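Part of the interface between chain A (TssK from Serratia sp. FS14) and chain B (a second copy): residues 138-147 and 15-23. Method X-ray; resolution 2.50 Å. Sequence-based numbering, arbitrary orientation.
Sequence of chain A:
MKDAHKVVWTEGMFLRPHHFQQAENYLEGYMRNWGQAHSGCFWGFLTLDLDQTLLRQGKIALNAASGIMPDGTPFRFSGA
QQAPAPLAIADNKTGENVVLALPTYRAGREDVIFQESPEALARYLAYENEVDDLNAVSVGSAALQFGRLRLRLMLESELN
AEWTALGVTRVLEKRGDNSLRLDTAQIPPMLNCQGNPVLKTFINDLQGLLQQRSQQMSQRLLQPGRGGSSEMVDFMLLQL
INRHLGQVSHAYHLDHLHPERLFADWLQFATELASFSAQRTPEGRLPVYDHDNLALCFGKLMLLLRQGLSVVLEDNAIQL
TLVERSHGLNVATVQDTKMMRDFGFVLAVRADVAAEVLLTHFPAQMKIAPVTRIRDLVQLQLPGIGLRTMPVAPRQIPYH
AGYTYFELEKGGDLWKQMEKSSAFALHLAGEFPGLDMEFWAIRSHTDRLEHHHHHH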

# COMPACT_ATOMS: atom_id res chain seq x y z
N SER A 138 -31.49 -8.64 39.75
CA SER A 138 -30.79 -9.88 40.03
C SER A 138 -31.20 -10.49 41.36
O SER A 138 -31.35 -9.79 42.37
CB SER A 138 -29.29 -9.62 40.03
OG SER A 138 -29.01 -8.34 40.59
N VAL A 139 -31.38 -11.81 41.36
CA VAL A 139 -31.44 -12.54 42.63
C VAL A 139 -30.03 -12.84 43.13
O VAL A 139 -29.71 -12.63 44.31
CB VAL A 139 -32.27 -13.83 42.50
CG1 VAL A 139 -33.74 -13.48 42.29
CG2 VAL A 139 -31.76 -14.70 41.38
N GLY A 140 -29.16 -13.30 42.25
CA GLY A 140 -27.83 -13.69 42.65
C GLY A 140 -27.10 -14.40 41.53
O GLY A 140 -27.65 -14.63 40.44
N SER A 141 -25.86 -14.75 41.82
CA SER A 141 -25.03 -15.42 40.84
C SER A 141 -25.57 -16.81 40.55
O SER A 141 -26.40 -17.34 41.27
CB SER A 141 -23.59 -15.50 41.34
OG SER A 141 -23.57 -15.74 42.73
N ALA A 142 -25.08 -17.39 39.47
CA ALA A 142 -25.53 -18.70 39.02
C ALA A 142 -24.35 -19.46 38.46
O ALA A 142 -23.46 -18.87 37.85
CB ALA A 142 -26.63 -18.58 37.98
N ALA A 143 -24.32 -20.76 38.69
CA ALA A 143 -23.20 -21.60 38.30
C ALA A 143 -23.47 -22.18 36.93
O ALA A 143 -24.50 -22.83 36.72
CB ALA A 143 -23.00 -22.72 39.32
N LEU A 144 -22.57 -21.94 35.98
CA LEU A 144 -22.73 -22.47 34.63
C LEU A 144 -21.54 -23.30 34.23
O LEU A 144 -20.45 -23.19 34.78
CB LEU A 144 -22.93 -21.35 33.59
CG LEU A 144 -24.00 -20.26 33.80
CD1 LEU A 144 -24.29 -19.55 32.49
CD2 LEU A 144 -25.28 -20.81 34.37
N GLN A 145 -21.76 -24.14 33.23
CA GLN A 145 -20.69 -24.85 32.56
C GLN A 145 -20.32 -24.11 31.28
O GLN A 145 -21.13 -23.99 30.36
CB GLN A 145 -21.10 -26.29 32.26
CG GLN A 145 -20.46 -27.25 33.22
CD GLN A 145 -20.92 -28.67 33.06
OE1 GLN A 145 -21.99 -28.93 32.51
NE2 GLN A 145 -20.11 -29.61 33.51
N PHE A 146 -19.09 -23.62 31.24
CA PHE A 146 -18.55 -22.97 30.06
C PHE A 146 -17.74 -23.95 29.23
O PHE A 146 -17.43 -25.06 29.65
CB PHE A 146 -17.67 -21.79 30.44
CG PHE A 146 -18.41 -20.65 31.03
CD1 PHE A 146 -19.01 -19.71 30.22
CD2 PHE A 146 -18.48 -20.50 32.41
CE1 PHE A 146 -19.70 -18.63 30.79
CE2 PHE A 146 -19.16 -19.43 32.97
CZ PHE A 146 -19.77 -18.49 32.16
N GLY A 147 -17.39 -23.51 28.03
CA GLY A 147 -16.57 -24.30 27.12
C GLY A 147 -15.23 -23.63 26.90
O GLY A 147 -15.15 -22.41 26.77
N LEU B 15 -32.63 -23.65 32.79
CA LEU B 15 -32.30 -22.40 32.16
C LEU B 15 -32.51 -21.25 33.07
O LEU B 15 -33.49 -21.16 33.73
CB LEU B 15 -33.14 -22.18 30.94
CG LEU B 15 -33.04 -23.23 29.87
CD1 LEU B 15 -34.30 -23.17 29.06
CD2 LEU B 15 -31.86 -22.92 29.01
N ARG B 16 -31.53 -20.37 33.11
CA ARG B 16 -31.55 -19.17 33.92
C ARG B 16 -31.18 -18.02 33.03
O ARG B 16 -30.64 -18.21 31.93
CB ARG B 16 -30.59 -19.32 35.10
CG ARG B 16 -30.96 -20.50 35.97
CD ARG B 16 -30.44 -20.37 37.37
NE ARG B 16 -30.75 -19.07 37.92
CZ ARG B 16 -30.22 -18.62 39.05
NH1 ARG B 16 -29.39 -19.39 39.73
NH2 ARG B 16 -30.53 -17.41 39.50
N PRO B 17 -31.49 -16.78 33.41
CA PRO B 17 -31.17 -15.68 32.51
C PRO B 17 -29.70 -15.65 32.17
O PRO B 17 -29.35 -15.35 31.02
CB PRO B 17 -31.62 -14.45 33.30
CG PRO B 17 -31.66 -14.89 34.70
CD PRO B 17 -32.11 -16.30 34.65
N HIS B 18 -28.84 -16.02 33.12
CA HIS B 18 -27.40 -15.97 32.91
C HIS B 18 -26.97 -16.71 31.66
O HIS B 18 -26.06 -16.29 30.96
CB HIS B 18 -26.68 -16.57 34.11
CG HIS B 18 -27.10 -16.00 35.42
ND1 HIS B 18 -28.33 -16.25 35.98
CD2 HIS B 18 -26.44 -15.21 36.30
CE1 HIS B 18 -28.42 -15.62 37.14
NE2 HIS B 18 -27.28 -14.99 37.36
N HIS B 19 -27.62 -17.84 31.37
CA HIS B 19 -27.23 -18.63 30.21
C HIS B 19 -27.26 -17.79 28.95
O HIS B 19 -26.26 -17.67 28.24
CB HIS B 19 -28.15 -19.83 30.08
CG HIS B 19 -27.90 -20.89 31.11
ND1 HIS B 19 -28.57 -20.94 32.31
CD2 HIS B 19 -27.05 -21.95 31.10
CE1 HIS B 19 -28.14 -21.98 33.00
NE2 HIS B 19 -27.22 -22.61 32.29
N PHE B 20 -28.39 -17.17 28.68
CA PHE B 20 -28.51 -16.31 27.52
C PHE B 20 -27.58 -15.11 27.62
O PHE B 20 -26.96 -14.72 26.64
CB PHE B 20 -29.96 -15.87 27.35
CG PHE B 20 -30.92 -17.01 27.41
CD1 PHE B 20 -31.24 -17.71 26.27
CD2 PHE B 20 -31.47 -17.40 28.60
CE1 PHE B 20 -32.10 -18.77 26.32
CE2 PHE B 20 -32.33 -18.46 28.66
CZ PHE B 20 -32.65 -19.14 27.52
N GLN B 21 -27.48 -14.51 28.81
CA GLN B 21 -26.60 -13.36 28.96
C GLN B 21 -25.17 -13.71 28.57
O GLN B 21 -24.54 -13.03 27.75
CB GLN B 21 -26.67 -12.82 30.39
CG GLN B 21 -28.08 -12.45 30.90
CD GLN B 21 -28.09 -11.80 32.30
OE1 GLN B 21 -27.11 -11.85 33.05
NE2 GLN B 21 -29.21 -11.18 32.66
N GLN B 22 -24.67 -14.82 29.10
CA GLN B 22 -23.31 -15.24 28.79
C GLN B 22 -23.20 -15.72 27.36
O GLN B 22 -22.17 -15.49 26.70
CB GLN B 22 -22.87 -16.33 29.76
CG GLN B 22 -22.77 -15.86 31.17
CD GLN B 22 -21.66 -14.89 31.37
OE1 GLN B 22 -21.88 -13.77 31.82
NE2 GLN B 22 -20.45 -15.30 31.05
N ALA B 23 -24.22 -16.39 26.85
CA ALA B 23 -24.14 -16.82 25.47
C ALA B 23 -24.15 -15.63 24.52
O ALA B 23 -23.66 -15.74 23.40
CB ALA B 23 -25.28 -17.76 25.12

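Arg16(B) and the first turns of a chain B helix pack against a chain A strand, whose alternation turns Ala142(A) and Leu144(A) toward the helix and Ala143(A) and Gln145(A) away. Arg16(B), in the segment leading into the helix, extends its guanidinium along the loop leading into the strand. The methyl of Ala142(A) lies over one face of this group, with CB 3.4 Å from Arg16(B) NH1, while Val139(A) CG2 approaches its edge, 3.5 Å from Arg16(B) NH2.

His18(B) makes the one hydrogen bond across the contact, a weak one: its NE2 donates to Gly140(A) O at 3.1 Å, but the angle at the hydrogen is only 132°. The same imidazole receives Ala142(A) CB almost directly above its centre, 3.5 Å from the centroid and 7° off the normal, a CH-pi contact.

His19(B) offers a second ring face, to Leu144(A), whose CD2 sits 3.6 Å from the centroid. The imidazole is steadied from within its own chain, as Arg16(B) N donates to His19(B) ND1 at 3.1 Å.

One turn beyond His18(B), Gln22(B) closes the contact: its CG lies 4.2 Å from Leu144(A) CD1, and its NE2 meets the ring edge of Phe146(A), 3.4 Å from CE1.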